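Local atomic coordinates of YaeQ family protein (Pseudomonas syringae pv. tomato, PDB entry 2OT9), a protein that is of unknown function but belongs to the YaeQ family, placed in the PDDEXK nuclease-like superfamily, and binds meso-tartaric acid in this crystal. Residues T7-L12 with K26-R31; L12-L17 with W150-S155; S103-G108 with N128-P133. All blocks are in the same frame, centred on the assembly; numbering follows the deposited sequence.

Contact 1: residues T7-L12 with K26-R31; sequences TYKFEL and KQTIAR
Tyr8 brings ring atom CE2 to 3.3 Å from Arg31 CD, the two side chains crossing at a slant, and its hydroxyl takes a hydrogen bond from the guanidinium. Arg31 NH1 lies 2.6 Å from Tyr8 OH, and that oxygen sits almost in the guanidinium plane, although the bond is bent to 135° at the hydrogen. Arg31 runs extended from CG to NE; its CB and CD pass CE2 of the ring, and NH1 meets the phenol oxygen; a long arginine can serve both. Its NE is held in turn by the carbonyl of Glu35. On the same face of the sheet Ile29 CD1 packs on Phe10 CB at 3.4 Å, apolar groups suited to a side roofed by helix 37-49.

The two strands are the arms of an antiparallel beta hairpin. Tyr8 with Ile29 and Phe10 with Gln27 are its hydrogen-bonded pairs; Phe10 N gives to Gln27 O at 2.8 Å, and Phe10 O takes a bond from Gln27 N.

The other face carries Thr7, Lys9, Glu11, Lys26 and Thr28, polar residues fit for a face that is largely open to solvent. Thr7 CG2 meets Thr28 CG2 at 3.7 Å, while Lys9, bent at chi2 (-93°), lies beside Thr28 and makes only a weak bond from NZ to OG1. Glu11 OE2 and Lys26 NZ are 4.3 Å apart, too far for a salt bridge, though their opposite charges may still attract.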
loop_
_atom_site.group_PDB
_atom_site.type_symbol
_atom_site.label_atom_id
_atom_site.label_comp_id
_atom_site.label_asym_id
_atom_site.label_seq_id
_atom_site.Cartn_x
_atom_site.Cartn_y
_atom_site.Cartn_z
ATOM N N THR A 7 11.430 14.419 1.890
ATOM C CA THR A 7 10.862 14.275 0.547
ATOM C C THR A 7 11.623 13.207 -0.239
ATOM O O THR A 7 12.857 13.230 -0.301
ATOM C CB THR A 7 10.876 15.605 -0.219
ATOM O OG1 THR A 7 10.147 16.581 0.532
ATOM C CG2 THR A 7 10.234 15.457 -1.589
ATOM N N TYR A 8 10.876 12.256 -0.802
ATOM C CA TYR A 8 11.442 11.219 -1.646
ATOM C C TYR A 8 10.853 11.315 -3.051
ATOM O O TYR A 8 9.707 11.719 -3.222
ATOM C CB TYR A 8 11.120 9.835 -1.082
ATOM C CG TYR A 8 11.869 9.467 0.174
ATOM C CD1 TYR A 8 12.911 8.545 0.139
ATOM C CD2 TYR A 8 11.537 10.035 1.393
ATOM C CE1 TYR A 8 13.606 8.193 1.299
ATOM C CE2 TYR A 8 12.230 9.696 2.550
ATOM C CZ TYR A 8 13.252 8.764 2.494
ATOM O OH TYR A 8 13.923 8.418 3.642
ATOM N N LYS A 9 11.647 10.927 -4.035
ATOM C CA LYS A 9 11.190 10.811 -5.412
ATOM C C LYS A 9 11.134 9.330 -5.775
ATOM O O LYS A 9 12.125 8.611 -5.610
ATOM C CB LYS A 9 12.156 11.537 -6.340
ATOM C CG LYS A 9 12.336 13.036 -6.016
ATOM C CD LYS A 9 11.378 13.898 -6.828
ATOM C CE LYS A 9 11.302 15.321 -6.292
ATOM N NZ LYS A 9 10.609 16.203 -7.285
ATOM N N PHE A 10 9.975 8.890 -6.266
ATOM C CA PHE A 10 9.730 7.505 -6.627
ATOM C C PHE A 10 9.655 7.430 -8.151
ATOM O O PHE A 10 8.846 8.135 -8.773
ATOM C CB PHE A 10 8.414 7.064 -5.997
ATOM C CG PHE A 10 8.038 5.617 -6.223
ATOM C CD1 PHE A 10 8.980 4.594 -6.158
ATOM C CD2 PHE A 10 6.702 5.274 -6.382
ATOM C CE1 PHE A 10 8.584 3.260 -6.303
ATOM C CE2 PHE A 10 6.311 3.947 -6.523
ATOM C CZ PHE A 10 7.253 2.940 -6.479
ATOM N N GLU A 11 10.524 6.607 -8.736
ATOM C CA GLU A 11 10.513 6.328 -10.178
ATOM C C GLU A 11 10.129 4.863 -10.389
ATOM O O GLU A 11 10.884 3.946 -10.027
ATOM C CB GLU A 11 11.882 6.645 -10.807
ATOM C CG GLU A 11 12.392 8.060 -10.454
ATOM C CD GLU A 11 13.660 8.454 -11.196
ATOM O OE1 GLU A 11 14.176 7.626 -11.973
ATOM O OE2 GLU A 11 14.132 9.597 -11.007
ATOM N N LEU A 12 8.940 4.650 -10.947
ATOM C CA LEU A 12 8.393 3.302 -11.096
ATOM C C LEU A 12 8.239 2.896 -12.568
ATOM O O LEU A 12 7.506 3.554 -13.311
ATOM C CB LEU A 12 7.029 3.204 -10.393
ATOM C CG LEU A 12 6.176 1.936 -10.579
ATOM C CD1 LEU A 12 6.874 0.697 -10.006
ATOM C CD2 LEU A 12 4.809 2.124 -9.911
ATOM N N LYS A 26 6.426 8.739 -12.192
ATOM C CA LYS A 26 7.182 9.419 -11.154
ATOM C C LYS A 26 6.198 9.973 -10.135
ATOM O O LYS A 26 5.145 10.500 -10.499
ATOM C CB LYS A 26 8.017 10.546 -11.745
ATOM C CG LYS A 26 9.148 10.055 -12.629
ATOM C CD LYS A 26 10.166 11.135 -12.860
ATOM C CE LYS A 26 11.212 10.694 -13.862
ATOM N NZ LYS A 26 12.138 11.819 -14.166
ATOM N N GLN A 27 6.521 9.816 -8.858
ATOM C CA GLN A 27 5.726 10.387 -7.780
ATOM C C GLN A 27 6.642 11.027 -6.765
ATOM O O GLN A 27 7.718 10.499 -6.481
ATOM C CB GLN A 27 4.917 9.298 -7.067
ATOM C CG GLN A 27 3.660 8.862 -7.793
ATOM C CD GLN A 27 2.590 9.932 -7.797
ATOM O OE1 GLN A 27 1.883 10.108 -8.791
ATOM N NE2 GLN A 27 2.475 10.668 -6.694
ATOM N N THR A 28 6.217 12.168 -6.228
ATOM C CA THR A 28 6.875 12.766 -5.081
ATOM C C THR A 28 6.124 12.314 -3.826
ATOM O O THR A 28 4.889 12.303 -3.798
ATOM C CB THR A 28 6.923 14.306 -5.215
ATOM O OG1 THR A 28 7.810 14.654 -6.288
ATOM C CG2 THR A 28 7.427 14.955 -3.928
ATOM N N ILE A 29 6.865 11.896 -2.809
ATOM C CA ILE A 29 6.257 11.417 -1.568
ATOM C C ILE A 29 6.859 12.119 -0.356
ATOM O O ILE A 29 8.077 12.242 -0.234
ATOM C CB ILE A 29 6.420 9.896 -1.391
ATOM C CG1 ILE A 29 5.933 9.157 -2.633
ATOM C CG2 ILE A 29 5.633 9.408 -0.168
ATOM C CD1 ILE A 29 6.966 8.248 -3.163
ATOM N N ALA A 30 5.981 12.605 0.512
ATOM C CA ALA A 30 6.380 13.189 1.776
ATOM C C ALA A 30 6.382 12.087 2.834
ATOM O O ALA A 30 5.390 11.373 3.015
ATOM C CB ALA A 30 5.431 14.297 2.160
ATOM N N ARG A 31 7.517 11.941 3.507
ATOM C CA ARG A 31 7.663 10.963 4.557
ATOM C C ARG A 31 7.595 11.655 5.918
ATOM O O ARG A 31 8.475 12.415 6.275
ATOM C CB ARG A 31 8.985 10.247 4.393
ATOM C CG ARG A 31 9.135 9.075 5.292
ATOM C CD ARG A 31 10.571 8.629 5.245
ATOM N NE ARG A 31 10.880 7.850 6.413
ATOM C CZ ARG A 31 12.084 7.411 6.734
ATOM N NH1 ARG A 31 13.122 7.666 5.955
ATOM N NH2 ARG A 31 12.237 6.709 7.848
#

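Contact 2: residues L12-L17 with W150-S155; sequences LNLTDL and WDVMIS
In Asn13 and Asp151 alike, chi1 (-62° and -74°) sets CG beside the residue's own backbone N, and the two side chains run alongside each other in the same direction. Asn13 ND2 donates to Asp151 OD1 at 3.0 Å, reaching its syn side but 33° out of the carboxylate plane. An amide suits this place because it also accepts: Asn13 OD1 is bonded to Ser24 OG. Further along this face, Thr15 CG2 touches the methyl CE of selenomethionine Met153 at 3.8 Å.

The buried face is mainly aliphatic. Branched side chains fill it closely: Leu12 CD1 meets Val152 CG2 at 3.5 Å, and Leu14 CD1 lies 3.9 Å from Val152 CG1 and 4.0 Å from Ile154 CD1. Asp16 turns its carboxylate against Ile154, yet its charge is answered by a salt bridge from OD2 to Arg179.

The strands run parallel, and Asn13 and Thr15 each give their N-H and accept through their O, as in a regular parallel ladder. Leu17 N, bonded to Ile154 O at 2.8 Å, extends it past the strand end. Strand 21-31 flanks 6-16, strand 158-163 flanks 147-155, and helix 37-49 packs on Leu12 and Trp150.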
loop_
_atom_site.group_PDB
_atom_site.type_symbol
_atom_site.label_atom_id
_atom_site.label_comp_id
_atom_site.label_asym_id
_atom_site.label_seq_id
_atom_site.Cartn_x
_atom_site.Cartn_y
_atom_site.Cartn_z
ATOM N N LEU A 12 8.940 4.650 -10.947
ATOM C CA LEU A 12 8.393 3.302 -11.096
ATOM C C LEU A 12 8.239 2.896 -12.568
ATOM O O LEU A 12 7.506 3.554 -13.311
ATOM C CB LEU A 12 7.029 3.204 -10.393
ATOM C CG LEU A 12 6.176 1.936 -10.579
ATOM C CD1 LEU A 12 6.874 0.697 -10.006
ATOM C CD2 LEU A 12 4.809 2.124 -9.911
ATOM N N ASN A 13 8.939 1.835 -12.981
ATOM C CA ASN A 13 8.635 1.155 -14.248
ATOM C C ASN A 13 7.793 -0.073 -13.948
ATOM O O ASN A 13 8.295 -1.055 -13.383
ATOM C CB ASN A 13 9.904 0.745 -15.010
ATOM C CG ASN A 13 10.759 1.937 -15.404
ATOM O OD1 ASN A 13 10.245 2.998 -15.740
ATOM N ND2 ASN A 13 12.069 1.761 -15.369
ATOM N N LEU A 14 6.516 -0.007 -14.313
ATOM C CA LEU A 14 5.546 -1.048 -13.971
ATOM C C LEU A 14 5.173 -1.902 -15.178
ATOM O O LEU A 14 4.788 -1.367 -16.231
ATOM C CB LEU A 14 4.294 -0.384 -13.377
ATOM C CG LEU A 14 3.085 -1.256 -13.000
ATOM C CD1 LEU A 14 3.437 -2.282 -11.906
ATOM C CD2 LEU A 14 1.916 -0.363 -12.588
ATOM N N THR A 15 5.321 -3.222 -15.029
ATOM C CA THR A 15 4.920 -4.214 -16.038
ATOM C C THR A 15 3.978 -5.198 -15.338
ATOM O O THR A 15 4.418 -6.198 -14.739
ATOM C CB THR A 15 6.142 -4.991 -16.614
ATOM O OG1 THR A 15 7.040 -4.075 -17.252
ATOM C CG2 THR A 15 5.699 -5.998 -17.633
ATOM N N ASP A 16 2.691 -4.886 -15.382
ATOM C CA ASP A 16 1.697 -5.678 -14.678
ATOM C C ASP A 16 1.020 -6.574 -15.703
ATOM O O ASP A 16 0.143 -6.143 -16.456
ATOM C CB ASP A 16 0.717 -4.754 -13.944
ATOM C CG ASP A 16 -0.423 -5.496 -13.260
ATOM O OD1 ASP A 16 -0.647 -6.705 -13.505
ATOM O OD2 ASP A 16 -1.117 -4.837 -12.459
ATOM N N LEU A 17 1.464 -7.824 -15.742
ATOM C CA LEU A 17 0.986 -8.771 -16.738
ATOM C C LEU A 17 -0.408 -9.292 -16.427
ATOM O O LEU A 17 -1.085 -9.786 -17.306
ATOM C CB LEU A 17 1.968 -9.933 -16.871
ATOM C CG LEU A 17 3.385 -9.524 -17.262
ATOM C CD1 LEU A 17 4.254 -10.739 -17.289
ATOM C CD2 LEU A 17 3.423 -8.798 -18.615
ATOM N N TRP A 150 12.434 1.637 -8.884
ATOM C CA TRP A 150 11.992 0.252 -8.886
ATOM C C TRP A 150 11.516 -0.151 -10.266
ATOM O O TRP A 150 10.725 0.573 -10.891
ATOM C CB TRP A 150 10.790 0.080 -7.962
ATOM C CG TRP A 150 11.079 -0.052 -6.494
ATOM C CD1 TRP A 150 12.286 0.050 -5.848
ATOM C CD2 TRP A 150 10.097 -0.286 -5.485
ATOM N NE1 TRP A 150 12.100 -0.137 -4.481
ATOM C CE2 TRP A 150 10.765 -0.326 -4.241
ATOM C CE3 TRP A 150 8.705 -0.472 -5.518
ATOM C CZ2 TRP A 150 10.087 -0.554 -3.032
ATOM C CZ3 TRP A 150 8.031 -0.689 -4.321
ATOM C CH2 TRP A 150 8.725 -0.722 -3.094
ATOM N N ASP A 151 11.944 -1.331 -10.715
ATOM C CA ASP A 151 11.229 -2.020 -11.788
ATOM C C ASP A 151 10.340 -3.052 -11.126
ATOM O O ASP A 151 10.828 -3.903 -10.379
ATOM C CB ASP A 151 12.186 -2.745 -12.723
ATOM C CG ASP A 151 12.941 -1.809 -13.654
ATOM O OD1 ASP A 151 12.814 -0.566 -13.562
ATOM O OD2 ASP A 151 13.665 -2.347 -14.516
ATOM N N VAL A 152 9.044 -2.988 -11.406
ATOM C CA VAL A 152 8.081 -3.914 -10.820
ATOM C C VAL A 152 7.392 -4.736 -11.907
ATOM O O VAL A 152 6.853 -4.179 -12.877
ATOM C CB VAL A 152 7.022 -3.169 -9.971
ATOM C CG1 VAL A 152 5.896 -4.122 -9.506
ATOM C CG2 VAL A 152 7.680 -2.492 -8.751
HETATM N N MSE A 153 7.439 -6.057 -11.751
HETATM C CA MSE A 153 6.661 -6.954 -12.589
HETATM C C MSE A 153 5.640 -7.663 -11.707
HETATM O O MSE A 153 5.979 -8.173 -10.624
HETATM C CB MSE A 153 7.545 -7.965 -13.313
HETATM C CG MSE A 153 6.742 -9.044 -14.080
HETATM SE SE MSE A 153 7.846 -10.140 -15.229
HETATM C CE MSE A 153 8.087 -8.851 -16.644
ATOM N N ILE A 154 4.391 -7.672 -12.158
ATOM C CA ILE A 154 3.318 -8.374 -11.443
ATOM C C ILE A 154 2.823 -9.514 -12.333
ATOM O O ILE A 154 2.327 -9.290 -13.459
ATOM C CB ILE A 154 2.173 -7.401 -11.041
ATOM C CG1 ILE A 154 2.741 -6.232 -10.204
ATOM C CG2 ILE A 154 1.045 -8.145 -10.284
ATOM C CD1 ILE A 154 1.707 -5.173 -9.789
ATOM N N SER A 155 2.984 -10.737 -11.835
ATOM C CA SER A 155 2.627 -11.927 -12.590
ATOM C C SER A 155 1.986 -12.982 -11.686
ATOM O O SER A 155 2.552 -13.360 -10.654
ATOM C CB SER A 155 3.879 -12.481 -13.281
ATOM O OG SER A 155 3.571 -13.637 -14.041
#

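Contact 3: residues S103-G108 with N128-P133; sequences SLLAYG and NIAAVP
Leu104 CD2 meets Ile129 CG2 at 3.9 Å on one face of the sheet, the two branched chains crossing at an angle. On the other face Leu105 CD2 rests 3.9 Å from Ala130 CB, and its CD1 lies 4.3 Å from Val132 CG2. The small methyl of Ala130 suits this place, since Leu172 and Trp174 of strand 166-174 press on it as well.

The backbone sets Leu104 against Ile129 and Leu105 against Ala130. Leu104 N donates to Asn128 O at 2.7 Å and Leu104 O accepts from Ala130 N; Ala106 repeats the pattern with Ala130 O and Val132 N, the latter at 2.9 Å. Beyond the Val132 N to Ala106 O bond, two waters carry on the link: one accepts from Gly108 N and donates to Val132 O at 2.7 Å, the other donates to both Gly108 O and Val132 O. At the backbone angles of Gly108 (phi 89°, psi -179°) a CB would be jammed against the carbonyl O of Tyr107, which calls for glycine.

Farther out, the buried amide of Asn128 is satisfied by Glu178 N at OD1 and by Asn126 OD1 and Thr102 O at ND2. Helix 37-49 packs on Leu105, and Pro87 of the tartrate pocket touches Leu104. Pro133 is the N-cap of helix 134-141. Strands 101-106 and 127-131, parallel neighbours joined through helix 111-117, form a classic beta-alpha-beta unit.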
loop_
_atom_site.group_PDB
_atom_site.type_symbol
_atom_site.label_atom_id
_atom_site.label_comp_id
_atom_site.label_asym_id
_atom_site.label_seq_id
_atom_site.Cartn_x
_atom_site.Cartn_y
_atom_site.Cartn_z
ATOM N N SER A 103 -8.975 -1.349 0.825
ATOM C CA SER A 103 -7.906 -2.333 0.864
ATOM C C SER A 103 -6.950 -2.023 1.989
ATOM O O SER A 103 -6.743 -0.875 2.341
ATOM C CB SER A 103 -7.134 -2.430 -0.470
ATOM O OG SER A 103 -8.018 -2.847 -1.503
ATOM N N LEU A 104 -6.342 -3.065 2.526
ATOM C CA LEU A 104 -5.295 -2.869 3.517
ATOM C C LEU A 104 -4.125 -3.768 3.168
ATOM O O LEU A 104 -4.306 -4.990 2.992
ATOM C CB LEU A 104 -5.816 -3.198 4.916
ATOM C CG LEU A 104 -4.759 -3.395 6.014
ATOM C CD1 LEU A 104 -3.989 -2.076 6.304
ATOM C CD2 LEU A 104 -5.414 -3.927 7.282
ATOM N N LEU A 105 -2.926 -3.173 3.074
ATOM C CA LEU A 105 -1.696 -3.956 3.076
ATOM C C LEU A 105 -1.115 -3.945 4.481
ATOM O O LEU A 105 -0.477 -2.960 4.899
ATOM C CB LEU A 105 -0.643 -3.403 2.094
ATOM C CG LEU A 105 -0.770 -3.706 0.615
ATOM C CD1 LEU A 105 0.507 -3.297 -0.104
ATOM C CD2 LEU A 105 -1.049 -5.222 0.409
ATOM N N ALA A 106 -1.330 -5.038 5.200
ATOM C CA ALA A 106 -0.917 -5.149 6.580
ATOM C C ALA A 106 0.554 -5.576 6.630
ATOM O O ALA A 106 1.039 -6.209 5.693
ATOM C CB ALA A 106 -1.806 -6.168 7.295
ATOM N N TYR A 107 1.270 -5.192 7.683
ATOM C CA TYR A 107 2.645 -5.670 7.880
ATOM C C TYR A 107 2.958 -5.676 9.358
ATOM O O TYR A 107 2.177 -5.156 10.166
ATOM C CB TYR A 107 3.666 -4.837 7.072
ATOM C CG TYR A 107 3.925 -3.458 7.644
ATOM C CD1 TYR A 107 5.026 -3.232 8.500
ATOM C CD2 TYR A 107 3.104 -2.389 7.319
ATOM C CE1 TYR A 107 5.268 -1.978 9.038
ATOM C CE2 TYR A 107 3.327 -1.103 7.866
ATOM C CZ TYR A 107 4.416 -0.914 8.718
ATOM O OH TYR A 107 4.649 0.328 9.269
ATOM N N GLY A 108 4.101 -6.269 9.709
ATOM C CA GLY A 108 4.445 -6.508 11.098
ATOM C C GLY A 108 3.889 -7.853 11.525
ATOM O O GLY A 108 3.258 -8.562 10.725
ATOM N N ASN A 128 -10.614 -5.674 1.739
ATOM C CA ASN A 128 -9.645 -6.612 1.196
ATOM C C ASN A 128 -8.342 -6.408 1.930
ATOM O O ASN A 128 -7.871 -5.271 2.031
ATOM C CB ASN A 128 -9.453 -6.354 -0.310
ATOM C CG ASN A 128 -10.751 -6.417 -1.080
ATOM O OD1 ASN A 128 -11.159 -7.490 -1.510
ATOM N ND2 ASN A 128 -11.398 -5.263 -1.278
ATOM N N ILE A 129 -7.781 -7.484 2.470
ATOM C CA ILE A 129 -6.621 -7.385 3.354
ATOM C C ILE A 129 -5.589 -8.424 2.967
ATOM O O ILE A 129 -5.887 -9.633 2.939
ATOM C CB ILE A 129 -6.991 -7.604 4.867
ATOM C CG1 ILE A 129 -8.072 -6.624 5.327
ATOM C CG2 ILE A 129 -5.726 -7.501 5.765
ATOM C CD1 ILE A 129 -8.599 -6.894 6.730
ATOM N N ALA A 130 -4.378 -7.953 2.666
ATOM C CA ALA A 130 -3.253 -8.830 2.376
ATOM C C ALA A 130 -2.103 -8.415 3.281
ATOM O O ALA A 130 -1.986 -7.240 3.643
ATOM C CB ALA A 130 -2.846 -8.699 0.911
ATOM N N ALA A 131 -1.265 -9.363 3.668
ATOM C CA ALA A 131 -0.094 -9.067 4.497
ATOM C C ALA A 131 1.201 -9.180 3.671
ATOM O O ALA A 131 1.344 -10.093 2.852
ATOM C CB ALA A 131 -0.040 -10.012 5.679
ATOM N N VAL A 132 2.133 -8.263 3.917
ATOM C CA VAL A 132 3.452 -8.265 3.291
ATOM C C VAL A 132 4.412 -8.996 4.241
ATOM O O VAL A 132 4.475 -8.639 5.418
ATOM C CB VAL A 132 3.978 -6.811 3.086
ATOM C CG1 VAL A 132 5.349 -6.815 2.405
ATOM C CG2 VAL A 132 2.975 -5.948 2.275
ATOM N N PRO A 133 5.137 -10.017 3.754
ATOM C CA PRO A 133 6.090 -10.764 4.626
ATOM C C PRO A 133 7.218 -9.855 5.128
ATOM O O PRO A 133 7.707 -9.012 4.371
ATOM C CB PRO A 133 6.670 -11.845 3.687
ATOM C CG PRO A 133 5.701 -11.948 2.561
ATOM C CD PRO A 133 5.103 -10.561 2.387
HETATM O O HOH W 1 5.538 -7.810 7.785
HETATM O O HOH W 2 2.803 -9.178 7.853
#

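All three contacts belong to one mixed sheet. Contacts 1 and 2 share strand 6-16 and Leu12, with centres about 17 Å apart; they touch where Phe10 meets Trp150 edge-to-face and Glu11 O probably bonds to Trp150 N. Strand 6-16 thus has its hairpin partner 21-31 on one side and the much later strand 147-155 on the other. Contact 3, centred about 21 Å from contact 1 and 19 Å from contact 2, touches neither. It follows contact 1 along the chain and is nested inside the long loop closed by contact 2. Strand 147-155 therefore brings the late chain back to the N-terminal hairpin, while helix 37-49 packs on all three contacts.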